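Side-chain contacts in oxidoreductase, NAD-binding/iron-sulfur cluster-binding protein (Nitratireductor pacificus pht-3B, PDB 6ZXU), which catalyses reductive dehalogenation of organohalides, using a bound cobalamin and two [4Fe-4S] clusters: residues C176-A181 and G456-G461; F337-P342 and G346-I351; S447-A452 and R513-V518; T504-N507 and G511-S514. All blocks are in the same frame, centred on the assembly; numbering follows the deposited sequence.

Interaction 1 (C176-A181 and G456-G461); sequences CAEIAA and GAEIAG
Glu178 and Glu458 alone carry this contact, reaching toward each other from buried segments of helices 168-190 and 445-469; within the two segments the nearest CA atoms, of Glu178 and Glu458, are 9.2 Å apart. Along 176-181, Cys176 lies on Val148 of strand 142-149, while Ala177 turns to Phe84 of helix 74-85. Glu178 then leaves the helix with CG anti to the backbone N (chi1 -180°) and bends at chi2, which swings its carboxylate across to Glu458, itself an extended chain. The two side chains cross obliquely, carboxylate planes 57° apart, with Glu178 CD and Glu458 CD 4.1 Å from each other. The oxygens Glu178 OE1 and Glu458 OE1 are modelled very close, so the detail of their meeting is doubtful. Two arginines balance the pair: Glu178 salt-bridges Arg455 through OE2 and Arg175 through OE1, and Glu458 OE2 reaches back to Arg175, so the buried acids probably feel much less mutual repulsion. Further on, Ile179 and Ala180 return to strand 142-149, packing on Phe146, and Ala181 meets Leu350 of helix 342-354. Glu178 with Arg455 and Glu458 with Arg175 make a reciprocal exchange between helices of like sequence, an arrangement consistent with pseudo-twofold symmetry in a fold with two four-stranded antiparallel sheets of like strand order.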
loop_
_atom_site.group_PDB
_atom_site.type_symbol
_atom_site.label_atom_id
_atom_site.label_comp_id
_atom_site.label_asym_id
_atom_site.label_seq_id
_atom_site.Cartn_x
_atom_site.Cartn_y
_atom_site.Cartn_z
ATOM N N CYS A 176 -1.257 -13.539 -8.326
ATOM C CA CYS A 176 -2.585 -14.104 -8.645
ATOM C C CYS A 176 -3.174 -14.909 -7.505
ATOM O O CYS A 176 -4.337 -14.742 -7.162
ATOM C CB CYS A 176 -2.526 -14.923 -9.894
ATOM S SG CYS A 176 -2.362 -13.918 -11.360
ATOM N N ALA A 177 -2.347 -15.689 -6.828
ATOM C CA ALA A 177 -2.804 -16.435 -5.676
ATOM C C ALA A 177 -3.202 -15.528 -4.565
ATOM O O ALA A 177 -4.167 -15.724 -3.895
ATOM C CB ALA A 177 -1.707 -17.349 -5.235
ATOM N N GLU A 178 -2.387 -14.512 -4.335
ATOM C CA GLU A 178 -2.680 -13.519 -3.325
ATOM C C GLU A 178 -4.040 -12.878 -3.534
ATOM O O GLU A 178 -4.885 -12.841 -2.619
ATOM C CB GLU A 178 -1.624 -12.413 -3.426
ATOM C CG GLU A 178 -1.782 -11.285 -2.416
ATOM C CD GLU A 178 -1.445 -9.898 -3.028
ATOM O OE1 GLU A 178 -0.251 -9.600 -3.330
ATOM O OE2 GLU A 178 -2.386 -9.063 -3.241
ATOM N N ILE A 179 -4.272 -12.328 -4.719
ATOM C CA ILE A 179 -5.547 -11.689 -5.051
ATOM C C ILE A 179 -6.704 -12.688 -4.961
ATOM O O ILE A 179 -7.732 -12.410 -4.372
ATOM C CB ILE A 179 -5.499 -11.030 -6.464
ATOM C CG1 ILE A 179 -4.434 -9.944 -6.456
ATOM C CG2 ILE A 179 -6.878 -10.531 -6.849
ATOM C CD1 ILE A 179 -4.200 -9.308 -7.799
ATOM N N ALA A 180 -6.528 -13.892 -5.501
ATOM C CA ALA A 180 -7.616 -14.924 -5.436
ATOM C C ALA A 180 -7.986 -15.331 -4.022
ATOM O O ALA A 180 -9.148 -15.547 -3.722
ATOM C CB ALA A 180 -7.205 -16.151 -6.240
ATOM N N ALA A 181 -6.985 -15.426 -3.134
ATOM C CA ALA A 181 -7.185 -15.750 -1.722
ATOM C C ALA A 181 -7.920 -14.655 -1.007
ATOM O O ALA A 181 -8.855 -14.943 -0.254
ATOM C CB ALA A 181 -5.849 -15.987 -1.025
ATOM N N GLY A 456 3.004 -4.721 0.747
ATOM C CA GLY A 456 4.378 -4.439 1.205
ATOM C C GLY A 456 5.078 -5.661 1.855
ATOM O O GLY A 456 6.197 -5.943 1.527
ATOM N N ALA A 457 4.394 -6.295 2.770
ATOM C CA ALA A 457 4.889 -7.438 3.506
ATOM C C ALA A 457 5.255 -8.550 2.582
ATOM O O ALA A 457 6.307 -9.190 2.747
ATOM C CB ALA A 457 3.925 -7.920 4.553
ATOM N N GLU A 458 4.454 -8.783 1.560
ATOM C CA GLU A 458 4.794 -9.741 0.507
ATOM C C GLU A 458 6.050 -9.424 -0.242
ATOM O O GLU A 458 6.940 -10.263 -0.427
ATOM C CB GLU A 458 3.602 -9.867 -0.453
ATOM C CG GLU A 458 3.834 -10.672 -1.725
ATOM C CD GLU A 458 2.613 -10.493 -2.668
ATOM O OE1 GLU A 458 1.493 -10.641 -2.189
ATOM O OE2 GLU A 458 2.725 -10.261 -3.865
ATOM N N ILE A 459 6.166 -8.173 -0.710
ATOM C CA ILE A 459 7.306 -7.735 -1.492
ATOM C C ILE A 459 8.599 -7.777 -0.676
ATOM O O ILE A 459 9.623 -8.318 -1.119
ATOM C CB ILE A 459 7.074 -6.285 -2.070
ATOM C CG1 ILE A 459 5.940 -6.357 -3.136
ATOM C CG2 ILE A 459 8.393 -5.677 -2.582
ATOM C CD1 ILE A 459 5.423 -4.987 -3.476
ATOM N N ALA A 460 8.528 -7.295 0.547
ATOM C CA ALA A 460 9.699 -7.260 1.386
ATOM C C ALA A 460 10.057 -8.650 1.908
ATOM O O ALA A 460 11.215 -8.893 2.147
ATOM C CB ALA A 460 9.528 -6.290 2.580
ATOM N N GLY A 461 9.091 -9.502 2.107
ATOM C CA GLY A 461 9.354 -10.880 2.506
ATOM C C GLY A 461 10.136 -11.592 1.451
ATOM O O GLY A 461 11.104 -12.280 1.732
#

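Interaction 2 (F337-P342 and G346-I351); sequences FPMKHP and GMQPLI
Met339, in the loop that leads into helix 342-354, folds back onto Gln348 in that helix, a loop-to-helix packing contact with the helix's first-turn bond below it. The sulfur of Met339 lies over a face of the Gln348 amide, almost straight above CD: Met339 SD is 3.7 Å from Gln348 CD and 3.9 Å from both Gln348 OE1 and Gln348 NE2. Above the same face, Met339 CG approaches Gln348 NE2 at 3.6 Å, and Met339 CE reaches down to Gln348 CB at 3.9 Å. Met339 bends at chi2 (-70°) to curl around the amide, whereas Gln348, with CG anti to the backbone N (chi1 -174°), stands out extended to meet it. With an alanine in place of Gln348, the methionine sulfur is likely to lose the flat group beneath it, leaving a gap and the thioether freer to turn. At the helix start, Gly346 N donates to Pro342 O (3.0 Å), with an N-H...O angle of 139°. His341 is the N-cap, its ND1 accepting from Leu343 N, while His341 NE2 binds Phe642 O. The helix kinks at Pro349, and the regular pattern resumes with Ile351 N bonding Met347 O. On its other side Met339 touches Met450 of helix 445-469. The Met339-Gln348 part, a polarisable sulfur on an amide face without a hydrogen bond, is probably held mainly by dispersion and fit, the polar fixing of the loop coming in part from the His341 cap.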
loop_
_atom_site.group_PDB
_atom_site.type_symbol
_atom_site.label_atom_id
_atom_site.label_comp_id
_atom_site.label_asym_id
_atom_site.label_seq_id
_atom_site.Cartn_x
_atom_site.Cartn_y
_atom_site.Cartn_z
ATOM N N PHE A 337 -10.707 -3.238 15.389
ATOM C CA PHE A 337 -11.002 -1.969 14.715
ATOM C C PHE A 337 -10.607 -1.892 13.217
ATOM O O PHE A 337 -11.334 -1.285 12.441
ATOM C CB PHE A 337 -10.469 -0.772 15.477
ATOM C CG PHE A 337 -9.000 -0.511 15.244
ATOM C CD1 PHE A 337 -8.070 -1.161 15.975
ATOM C CD2 PHE A 337 -8.592 0.389 14.269
ATOM C CE1 PHE A 337 -6.707 -0.946 15.800
ATOM C CE2 PHE A 337 -7.240 0.614 14.074
ATOM C CZ PHE A 337 -6.303 -0.077 14.812
ATOM N N PRO A 338 -9.541 -2.581 12.802
ATOM C CA PRO A 338 -9.261 -2.548 11.390
ATOM C C PRO A 338 -9.813 -3.725 10.594
ATOM O O PRO A 338 -9.527 -3.854 9.378
ATOM C CB PRO A 338 -7.702 -2.619 11.355
ATOM C CG PRO A 338 -7.359 -3.502 12.532
ATOM C CD PRO A 338 -8.495 -3.339 13.533
ATOM N N MET A 339 -10.598 -4.556 11.262
ATOM C CA MET A 339 -11.090 -5.806 10.657
ATOM C C MET A 339 -12.612 -5.913 10.696
ATOM O O MET A 339 -13.164 -6.986 10.712
ATOM C CB MET A 339 -10.476 -6.993 11.404
ATOM C CG MET A 339 -8.991 -7.168 11.061
ATOM S SD MET A 339 -8.785 -7.739 9.409
ATOM C CE MET A 339 -7.178 -7.106 8.860
ATOM N N LYS A 340 -13.269 -4.783 10.666
ATOM C CA LYS A 340 -14.684 -4.740 10.679
ATOM C C LYS A 340 -15.288 -4.998 9.298
ATOM O O LYS A 340 -16.402 -5.445 9.199
ATOM C CB LYS A 340 -15.155 -3.371 11.159
ATOM C CG LYS A 340 -14.600 -2.946 12.478
ATOM C CD LYS A 340 -15.375 -1.677 12.915
ATOM C CE LYS A 340 -14.536 -0.661 13.618
ATOM N NZ LYS A 340 -15.310 0.473 14.197
ATOM N N HIS A 341 -14.557 -4.707 8.204
ATOM C CA HIS A 341 -15.107 -4.886 6.869
ATOM C C HIS A 341 -14.664 -6.217 6.294
ATOM O O HIS A 341 -13.534 -6.640 6.519
ATOM C CB HIS A 341 -14.656 -3.733 5.980
ATOM C CG HIS A 341 -15.343 -3.700 4.658
ATOM N ND1 HIS A 341 -15.015 -4.556 3.631
ATOM C CD2 HIS A 341 -16.321 -2.907 4.191
ATOM C CE1 HIS A 341 -15.754 -4.277 2.569
ATOM N NE2 HIS A 341 -16.575 -3.295 2.900
ATOM N N PRO A 342 -15.557 -6.934 5.576
ATOM C CA PRO A 342 -15.197 -8.283 5.029
ATOM C C PRO A 342 -13.986 -8.353 4.114
ATOM O O PRO A 342 -13.326 -9.395 4.049
ATOM C CB PRO A 342 -16.439 -8.657 4.211
ATOM C CG PRO A 342 -17.555 -8.013 4.934
ATOM C CD PRO A 342 -17.015 -6.689 5.424
ATOM N N GLY A 346 -10.660 -10.651 4.598
ATOM C CA GLY A 346 -10.057 -11.532 3.545
ATOM C C GLY A 346 -8.576 -11.430 3.521
ATOM O O GLY A 346 -7.887 -12.356 3.090
ATOM N N MET A 347 -8.026 -10.268 3.907
ATOM C CA MET A 347 -6.548 -10.090 3.908
ATOM C C MET A 347 -5.878 -10.632 5.163
ATOM O O MET A 347 -4.712 -10.996 5.107
ATOM C CB MET A 347 -6.210 -8.614 3.768
ATOM C CG MET A 347 -6.687 -8.046 2.450
ATOM S SD MET A 347 -6.306 -6.273 2.374
ATOM C CE MET A 347 -7.774 -5.453 1.877
ATOM N N GLN A 348 -6.596 -10.649 6.282
ATOM C CA GLN A 348 -6.011 -10.972 7.564
ATOM C C GLN A 348 -5.161 -12.261 7.620
ATOM O O GLN A 348 -4.052 -12.238 8.141
ATOM C CB GLN A 348 -7.087 -10.952 8.609
ATOM C CG GLN A 348 -6.462 -11.155 9.996
ATOM C CD GLN A 348 -7.400 -10.758 11.125
ATOM O OE1 GLN A 348 -8.570 -11.194 11.196
ATOM N NE2 GLN A 348 -6.884 -9.935 12.044
ATOM N N PRO A 349 -5.670 -13.379 7.091
ATOM C CA PRO A 349 -4.865 -14.621 7.156
ATOM C C PRO A 349 -3.518 -14.509 6.428
ATOM O O PRO A 349 -2.517 -15.042 6.903
ATOM C CB PRO A 349 -5.750 -15.665 6.428
ATOM C CG PRO A 349 -7.143 -15.112 6.526
ATOM C CD PRO A 349 -7.010 -13.625 6.532
ATOM N N LEU A 350 -3.490 -13.794 5.302
ATOM C CA LEU A 350 -2.245 -13.627 4.569
ATOM C C LEU A 350 -1.265 -12.781 5.390
ATOM O O LEU A 350 -0.111 -13.147 5.577
ATOM C CB LEU A 350 -2.465 -12.973 3.216
ATOM C CG LEU A 350 -3.102 -13.798 2.091
ATOM C CD1 LEU A 350 -4.544 -14.090 2.417
ATOM C CD2 LEU A 350 -3.009 -13.074 0.709
ATOM N N ILE A 351 -1.764 -11.707 5.967
ATOM C CA ILE A 351 -0.976 -10.807 6.774
ATOM C C ILE A 351 -0.391 -11.564 7.987
ATOM O O ILE A 351 0.790 -11.499 8.258
ATOM C CB ILE A 351 -1.832 -9.577 7.229
ATOM C CG1 ILE A 351 -2.080 -8.649 6.080
ATOM C CG2 ILE A 351 -1.098 -8.845 8.331
ATOM C CD1 ILE A 351 -3.097 -7.567 6.399
#

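Interaction 3 (S447-A452 and R513-V518); sequences SQSMRA and RSKSIV
Ala452 and Lys515 bring the two backbones nearest, with 5.9 Å between Ala452 CA and Lys515 CA, where helix 445-469 lies over strand 514-521. Lys515 does most of the touching. The start of its chain rests on the alanine methyl, Lys515 CG being 3.6 Å from Ala452 CB. A bend at chi2 (-70°) then sends the chain along the helix to Ser449, where Lys515 CE lies 3.6 Å from Ser449 OG. Lys515 NZ stops short of that hydroxyl, and water 1 fills the step, accepting from Lys515 NZ at 3.0 Å and donating to Ser449 OG at 3.2 Å. NZ also bonds to O39 of cobalamin and to Tyr453 OH, so it is tied to the cofactor, a tyrosine and a water. A leucine in its place, having no NZ, would probably leave the cobalamin oxygen, Tyr453 OH and the water without this partner and loosen the link to Ser449. Ser449 and Lys515 both belong to the cobalamin pocket, as do Ser516 and Ser514, which point away from the helix, Ser514 OG bonding to N33 of the cofactor. Strand 514-521 lies between strands 422-429 and 474-477 in a four-stranded antiparallel sheet, and helix 445-469 packs on this sheet, Ala452 touching Ile428, while Met450 meets Ile351 of helix 342-354.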
loop_
_atom_site.group_PDB
_atom_site.type_symbol
_atom_site.label_atom_id
_atom_site.label_comp_id
_atom_site.label_asym_id
_atom_site.label_seq_id
_atom_site.Cartn_x
_atom_site.Cartn_y
_atom_site.Cartn_z
ATOM N N SER A 447 -9.320 -1.021 5.145
ATOM C CA SER A 447 -8.983 -1.876 3.999
ATOM C C SER A 447 -7.959 -1.234 3.106
ATOM O O SER A 447 -7.130 -1.940 2.495
ATOM C CB SER A 447 -10.288 -2.231 3.200
ATOM O OG SER A 447 -11.099 -3.163 3.876
ATOM N N GLN A 448 -7.951 0.094 2.997
ATOM C CA GLN A 448 -6.893 0.786 2.278
ATOM C C GLN A 448 -5.556 0.628 2.960
ATOM O O GLN A 448 -4.532 0.353 2.314
ATOM C CB GLN A 448 -7.216 2.277 2.097
ATOM C CG GLN A 448 -8.348 2.564 1.097
ATOM C CD GLN A 448 -8.298 3.991 0.518
ATOM O OE1 GLN A 448 -8.949 4.901 1.044
ATOM N NE2 GLN A 448 -7.484 4.191 -0.563
ATOM N N SER A 449 -5.537 0.744 4.255
ATOM C CA SER A 449 -4.287 0.498 5.047
ATOM C C SER A 449 -3.790 -0.925 4.893
ATOM O O SER A 449 -2.612 -1.165 4.643
ATOM C CB SER A 449 -4.541 0.775 6.541
ATOM O OG SER A 449 -4.799 2.129 6.744
ATOM N N MET A 450 -4.696 -1.885 5.007
ATOM C CA MET A 450 -4.300 -3.308 5.036
ATOM C C MET A 450 -3.838 -3.800 3.692
ATOM O O MET A 450 -2.931 -4.629 3.629
ATOM C CB MET A 450 -5.454 -4.192 5.546
ATOM C CG MET A 450 -5.817 -4.027 7.012
ATOM S SD MET A 450 -4.434 -4.492 8.117
ATOM C CE MET A 450 -4.390 -3.041 9.257
ATOM N N ARG A 451 -4.500 -3.370 2.615
ATOM C CA ARG A 451 -4.004 -3.709 1.291
ATOM C C ARG A 451 -2.529 -3.323 1.144
ATOM O O ARG A 451 -1.707 -4.094 0.728
ATOM C CB ARG A 451 -4.808 -3.023 0.209
ATOM C CG ARG A 451 -4.159 -3.130 -1.177
ATOM C CD ARG A 451 -4.639 -2.161 -2.202
ATOM N NE ARG A 451 -3.711 -2.013 -3.310
ATOM C CZ ARG A 451 -2.677 -1.157 -3.288
ATOM N NH1 ARG A 451 -2.507 -0.317 -2.250
ATOM N NH2 ARG A 451 -1.845 -1.083 -4.298
ATOM N N ALA A 452 -2.192 -2.115 1.537
ATOM C CA ALA A 452 -0.830 -1.627 1.390
ATOM C C ALA A 452 0.117 -2.402 2.317
ATOM O O ALA A 452 1.234 -2.689 1.920
ATOM C CB ALA A 452 -0.810 -0.115 1.639
ATOM N N ARG A 513 0.043 9.670 0.816
ATOM C CA ARG A 513 -0.838 8.559 0.476
ATOM C C ARG A 513 -0.090 7.230 0.400
ATOM O O ARG A 513 -0.088 6.578 -0.586
ATOM C CB ARG A 513 -1.518 8.898 -0.842
ATOM C CG ARG A 513 -2.765 8.192 -1.100
ATOM C CD ARG A 513 -3.314 8.526 -2.449
ATOM N NE ARG A 513 -2.333 8.331 -3.483
ATOM C CZ ARG A 513 -1.866 9.230 -4.298
ATOM N NH1 ARG A 513 -2.314 10.454 -4.284
ATOM N NH2 ARG A 513 -0.986 8.888 -5.221
ATOM N N SER A 514 0.573 6.833 1.429
ATOM C CA SER A 514 1.479 5.677 1.340
ATOM C C SER A 514 1.539 4.892 2.626
ATOM O O SER A 514 1.093 5.410 3.707
ATOM C CB SER A 514 2.900 6.155 1.057
ATOM O OG SER A 514 3.411 6.653 2.236
ATOM N N LYS A 515 1.849 3.584 2.492
ATOM C CA LYS A 515 2.307 2.811 3.590
ATOM C C LYS A 515 3.714 2.382 3.208
ATOM O O LYS A 515 4.007 2.166 2.071
ATOM C CB LYS A 515 1.442 1.576 3.979
ATOM C CG LYS A 515 0.047 1.866 4.544
ATOM C CD LYS A 515 0.125 2.485 5.948
ATOM C CE LYS A 515 -1.167 2.386 6.618
ATOM N NZ LYS A 515 -1.039 2.787 8.056
ATOM N N SER A 516 4.590 2.375 4.205
ATOM C CA SER A 516 5.945 1.927 4.019
ATOM C C SER A 516 6.017 0.490 4.508
ATOM O O SER A 516 5.292 0.053 5.370
ATOM C CB SER A 516 6.930 2.788 4.810
ATOM O OG SER A 516 6.579 2.795 6.171
ATOM N N ILE A 517 6.962 -0.222 3.923
ATOM C CA ILE A 517 7.512 -1.463 4.470
ATOM C C ILE A 517 9.035 -1.269 4.481
ATOM O O ILE A 517 9.610 -0.613 3.617
ATOM C CB ILE A 517 7.050 -2.672 3.603
ATOM C CG1 ILE A 517 7.463 -4.027 4.191
ATOM C CG2 ILE A 517 7.586 -2.560 2.173
ATOM C CD1 ILE A 517 6.721 -4.467 5.362
ATOM N N VAL A 518 9.667 -1.817 5.479
ATOM C CA VAL A 518 11.115 -1.819 5.637
ATOM C C VAL A 518 11.607 -3.249 5.789
ATOM O O VAL A 518 10.973 -4.081 6.427
ATOM C CB VAL A 518 11.561 -1.007 6.858
ATOM C CG1 VAL A 518 13.050 -1.033 6.986
ATOM C CG2 VAL A 518 11.099 0.405 6.775
HETATM O O HOH W 1 -3.395 1.728 9.537
#

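Interaction 4 (T504-N507 and G511-S514); sequences TLLN and GPRS
Asn507 and Gly511 form a single antiparallel, hydrogen-bonded bridge that closes a tight three-residue turn between strands 505-506 and 514-521, in a wall shared by cobalamin and an iron-sulfur cluster. Asn507 N donates to Gly511 O at 3.0 Å, nearly straight at 170° but from above the carbonyl plane; the return bond, Gly511 N to Asn507 O (2.9 Å), is weak. The asparagine side chain secures the turn from within: its OD1 accepts from Phe509 N, an Asx turn, and from Ile510 N, while ND2 binds Leu495 O. Gly511 has a positive phi, and a CB there would run into CD of Pro512. Water 2 sits between the segments, donating to Gly511 O at 2.7 Å and to Leu505 O at 3.1 Å and accepting from Ser514 OG at 2.8 Å. Gly511 O is thus gripped twice, by Asn507 N and by the water. Leu506, with CG anti to the backbone N (chi1 -168°), lays its branch point against the Gly511-Pro512 link, with Leu506 CG 3.9 Å from Pro512 N. The methyl of Thr504 crosses to the proline ring, Thr504 CG2 being 4.1 Å from Pro512 CB. Leu506 touches the cluster and Cys595, and Leu505 N bonds to O34 of cobalamin. Around the bridge, strand 505-506 pairs antiparallel with 497-498, Leu505 packs on helix 486-492, and Arg513, the centre of an inverse gamma turn, salt-bridges Asp429 and rests on helix 432-437.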
loop_
_atom_site.group_PDB
_atom_site.type_symbol
_atom_site.label_atom_id
_atom_site.label_comp_id
_atom_site.label_asym_id
_atom_site.label_seq_id
_atom_site.Cartn_x
_atom_site.Cartn_y
_atom_site.Cartn_z
ATOM N N THR A 504 3.471 11.049 9.847
ATOM C CA THR A 504 3.437 10.626 8.454
ATOM C C THR A 504 4.393 11.552 7.681
ATOM O O THR A 504 4.386 12.772 7.869
ATOM C CB THR A 504 1.998 10.780 7.855
ATOM O OG1 THR A 504 1.078 9.997 8.532
ATOM C CG2 THR A 504 1.931 10.357 6.419
ATOM N N LEU A 505 5.234 10.962 6.834
ATOM C CA LEU A 505 6.095 11.695 5.930
ATOM C C LEU A 505 5.470 11.805 4.543
ATOM O O LEU A 505 4.730 10.929 4.107
ATOM C CB LEU A 505 7.474 11.040 5.780
ATOM C CG LEU A 505 8.355 11.386 7.042
ATOM C CD1 LEU A 505 7.998 10.365 8.107
ATOM C CD2 LEU A 505 9.776 11.385 6.732
ATOM N N LEU A 506 5.756 12.897 3.855
ATOM C CA LEU A 506 5.099 13.248 2.647
ATOM C C LEU A 506 6.086 13.203 1.460
ATOM O O LEU A 506 7.164 13.751 1.490
ATOM C CB LEU A 506 4.455 14.629 2.815
ATOM C CG LEU A 506 3.459 15.166 1.801
ATOM C CD1 LEU A 506 2.573 16.138 2.464
ATOM C CD2 LEU A 506 4.117 15.800 0.569
ATOM N N ASN A 507 5.674 12.512 0.407
ATOM C CA ASN A 507 6.436 12.275 -0.812
ATOM C C ASN A 507 5.997 13.279 -1.877
ATOM O O ASN A 507 4.827 13.635 -1.960
ATOM C CB ASN A 507 6.171 10.816 -1.311
ATOM C CG ASN A 507 6.791 10.515 -2.626
ATOM O OD1 ASN A 507 6.255 10.773 -3.674
ATOM N ND2 ASN A 507 8.008 9.977 -2.577
ATOM N N GLY A 511 2.232 12.349 -2.361
ATOM C CA GLY A 511 1.797 13.014 -1.180
ATOM C C GLY A 511 1.933 12.160 0.040
ATOM O O GLY A 511 2.892 11.397 0.192
ATOM N N PRO A 512 0.977 12.254 0.960
ATOM C CA PRO A 512 1.055 11.461 2.178
ATOM C C PRO A 512 0.285 10.111 2.059
ATOM O O PRO A 512 0.081 9.445 3.058
ATOM C CB PRO A 512 0.340 12.323 3.207
ATOM C CG PRO A 512 -0.699 12.996 2.405
ATOM C CD PRO A 512 -0.121 13.217 1.002
ATOM N N ARG A 513 0.043 9.670 0.816
ATOM C CA ARG A 513 -0.838 8.559 0.476
ATOM C C ARG A 513 -0.090 7.230 0.400
ATOM O O ARG A 513 -0.088 6.578 -0.586
ATOM C CB ARG A 513 -1.518 8.898 -0.842
ATOM C CG ARG A 513 -2.765 8.192 -1.100
ATOM C CD ARG A 513 -3.314 8.526 -2.449
ATOM N NE ARG A 513 -2.333 8.331 -3.483
ATOM C CZ ARG A 513 -1.866 9.230 -4.298
ATOM N NH1 ARG A 513 -2.314 10.454 -4.284
ATOM N NH2 ARG A 513 -0.986 8.888 -5.221
ATOM N N SER A 514 0.573 6.833 1.429
ATOM C CA SER A 514 1.479 5.677 1.340
ATOM C C SER A 514 1.539 4.892 2.626
ATOM O O SER A 514 1.093 5.410 3.707
ATOM C CB SER A 514 2.900 6.155 1.057
ATOM O OG SER A 514 3.411 6.653 2.236
HETATM O O HOH W 2 4.005 9.307 1.577
#

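Interactions 1, 2 and 3 adjoin, with centres 13 to 14 Å apart, whereas interaction 4 lies 11 Å from interaction 3 and 22 to 23 Å from the other two. Helix 445-469 serves both interaction 1 and interaction 3; Ile517 from the latter packs on Ala460 from the former. Helix 342-354 fits between, its Leu350 on Glu178 and its Met347 against Arg451. Along the chain, interaction 2 falls wholly between the two segments of interaction 1, interaction 3 crosses interaction 1, and interactions 3 and 4 share Arg513 and Ser514. Helix 445-469 and strand 514-521 thus link the glutamate pair, about 14 Å from the cobalamin at the Glu458 side chain, to the cofactor wall.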